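PDB 5D6A: predicted ATPase of the ABC class from Vibrio vulnificus, which probably binds and hydrolyses ATP as an ABC-class ATPase, its nucleotide site occupied here by the analogue AMP-PNP. Local coordinates for residues S356-D361 with I403-V408. Residues are numbered along the deposited sequence; the frame is centred on the assembly and turned at random.
Sequences STLLID and ISTIIV. With ANP (phosphoaminophosphonic acid-adenylate ester), chain C.
Val408 packs its CG1 over one face of the Asp361 carboxylate, 3.7 Å from OD1; of the two oxygens, OD2 is hydrogen-bonded to the Ser272 hydroxyl and OD1 takes the backbone N-H of Asp363. CG is anti to the backbone N (chi1 -174°), which carries the carboxylate toward the nucleotide end of the sheet. Strands 357-361 and 404-408 run parallel, and five backbone hydrogen bonds alternate between them, from Ser404 N to Ser356 O at one end to Val408 N to Ile360 O (3.0 Å) at the other; the first two are more bent than the later three. On the face with Asp361, Leu359 and Ile406 lie side by side, Leu359 CD2 resting 4.0 Å from Ile406 CB, and helix 271-280 packs over this face. On the other, beneath helix 390-401, Ile360 CB meets Ile407 CG2 at 4.1 Å beside Thr405. Leu358 CD1 reaches Ile403 CG2 where helix 339-352 joins in. Where the strands begin, a water bonded to Ser356 O and Ser404 OG bridges them; Ser404 OG is also bonded to Gly259 N. Helix 390-401 completes a right-handed beta-alpha-beta crossover within the P-loop domain. Asp361 OD2 lies 3.6 Å from ANP O1G. The bonds to Ser272 and Asp363 fix the carboxylate's rotation beside the terminal phosphate, a placement expected of a Walker B aspartate, which in relatives acts through the metal ion.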
# COMPACT_ATOMS: atom_id res chain seq x y z
N SER A 356 -25.49 -4.83 3.33
CA SER A 356 -26.72 -4.09 3.00
C SER A 356 -26.43 -2.82 2.23
O SER A 356 -27.33 -2.24 1.61
CB SER A 356 -27.46 -3.72 4.28
OG SER A 356 -27.78 -4.86 5.05
N THR A 357 -25.18 -2.37 2.27
CA THR A 357 -24.82 -1.14 1.59
C THR A 357 -23.46 -1.28 0.91
O THR A 357 -22.54 -1.88 1.46
CB THR A 357 -24.80 0.04 2.57
OG1 THR A 357 -26.08 0.14 3.22
CG2 THR A 357 -24.48 1.34 1.85
N LEU A 358 -23.36 -0.72 -0.29
CA LEU A 358 -22.13 -0.76 -1.07
C LEU A 358 -21.69 0.66 -1.36
O LEU A 358 -22.49 1.47 -1.81
CB LEU A 358 -22.37 -1.51 -2.38
CG LEU A 358 -22.82 -2.97 -2.23
CD1 LEU A 358 -23.25 -3.52 -3.58
CD2 LEU A 358 -21.73 -3.82 -1.61
N LEU A 359 -20.42 0.95 -1.10
CA LEU A 359 -19.88 2.27 -1.33
C LEU A 359 -18.93 2.21 -2.52
O LEU A 359 -18.07 1.34 -2.58
CB LEU A 359 -19.15 2.77 -0.08
CG LEU A 359 -19.96 2.67 1.21
CD1 LEU A 359 -19.14 3.13 2.40
CD2 LEU A 359 -21.26 3.47 1.12
N ILE A 360 -19.09 3.12 -3.47
CA ILE A 360 -18.26 3.15 -4.67
C ILE A 360 -17.81 4.56 -5.01
O ILE A 360 -18.58 5.51 -4.88
CB ILE A 360 -19.01 2.56 -5.88
CG1 ILE A 360 -19.37 1.10 -5.61
CG2 ILE A 360 -18.17 2.68 -7.15
CD1 ILE A 360 -20.16 0.44 -6.72
N ASP A 361 -16.56 4.69 -5.45
CA ASP A 361 -16.00 5.98 -5.84
C ASP A 361 -15.47 5.84 -7.25
O ASP A 361 -14.50 5.11 -7.49
CB ASP A 361 -14.89 6.40 -4.87
CG ASP A 361 -14.37 7.80 -5.14
OD1 ASP A 361 -14.62 8.34 -6.24
OD2 ASP A 361 -13.70 8.37 -4.25
N ILE A 403 -30.51 -3.94 -1.37
CA ILE A 403 -29.15 -3.48 -1.08
C ILE A 403 -28.96 -2.06 -1.59
O ILE A 403 -29.09 -1.79 -2.78
CB ILE A 403 -28.10 -4.40 -1.73
CG1 ILE A 403 -28.18 -5.80 -1.13
CG2 ILE A 403 -26.70 -3.82 -1.53
CD1 ILE A 403 -27.23 -6.80 -1.75
N SER A 404 -28.65 -1.14 -0.67
CA SER A 404 -28.44 0.26 -1.03
C SER A 404 -27.02 0.50 -1.55
O SER A 404 -26.10 -0.27 -1.28
CB SER A 404 -28.72 1.16 0.17
OG SER A 404 -30.06 1.01 0.61
N THR A 405 -26.86 1.57 -2.32
CA THR A 405 -25.56 1.91 -2.89
C THR A 405 -25.37 3.42 -2.95
O THR A 405 -26.26 4.15 -3.39
CB THR A 405 -25.43 1.34 -4.32
OG1 THR A 405 -25.59 -0.08 -4.29
CG2 THR A 405 -24.06 1.68 -4.91
N ILE A 406 -24.21 3.87 -2.50
CA ILE A 406 -23.87 5.29 -2.52
C ILE A 406 -22.65 5.41 -3.43
O ILE A 406 -21.64 4.74 -3.22
CB ILE A 406 -23.56 5.82 -1.11
CG1 ILE A 406 -24.68 5.43 -0.15
CG2 ILE A 406 -23.37 7.33 -1.14
CD1 ILE A 406 -24.45 5.86 1.28
N ILE A 407 -22.75 6.27 -4.45
CA ILE A 407 -21.67 6.40 -5.43
C ILE A 407 -21.23 7.84 -5.69
O ILE A 407 -22.05 8.71 -5.99
CB ILE A 407 -22.09 5.80 -6.79
CG1 ILE A 407 -22.74 4.44 -6.60
CG2 ILE A 407 -20.90 5.70 -7.74
CD1 ILE A 407 -23.17 3.78 -7.89
N VAL A 408 -19.92 8.07 -5.59
CA VAL A 408 -19.33 9.37 -5.91
C VAL A 408 -19.04 9.31 -7.40
O VAL A 408 -18.29 8.44 -7.84
CB VAL A 408 -18.03 9.63 -5.13
CG1 VAL A 408 -17.32 10.86 -5.66
CG2 VAL A 408 -18.33 9.78 -3.64
PG ANP C . -13.33 12.62 -5.58
O1G ANP C . -14.44 11.89 -4.87
O2G ANP C . -12.07 11.81 -5.74
O3G ANP C . -13.80 13.30 -6.85
PB ANP C . -13.47 15.55 -4.68
O1B ANP C . -14.96 15.54 -4.56
O2B ANP C . -12.88 16.08 -5.97
N3B ANP C . -12.87 13.91 -4.48
PA ANP C . -12.22 15.89 -2.17
O1A ANP C . -13.22 15.76 -1.06
O2A ANP C . -11.40 14.69 -2.56
O3A ANP C . -12.95 16.49 -3.48
O5' ANP C . -11.19 17.07 -1.81
C5' ANP C . -11.67 18.35 -1.42
C4' ANP C . -10.60 19.07 -0.61
O4' ANP C . -11.24 20.07 0.19
C3' ANP C . -9.85 18.16 0.35
O3' ANP C . -8.47 18.56 0.44
C2' ANP C . -10.56 18.34 1.67
O2' ANP C . -9.65 18.23 2.78
C1' ANP C . -11.18 19.72 1.58
N9 ANP C . -12.55 19.75 2.16
C8 ANP C . -13.54 18.86 1.94
N7 ANP C . -14.65 19.21 2.64
C5 ANP C . -14.38 20.34 3.31
C6 ANP C . -15.10 21.24 4.24
N6 ANP C . -16.38 20.99 4.58
N1 ANP C . -14.45 22.32 4.72
C2 ANP C . -13.17 22.59 4.38
N3 ANP C . -12.45 21.81 3.54
C4 ANP C . -12.99 20.69 2.99
O HOH W 1 -30.05 -1.32 2.34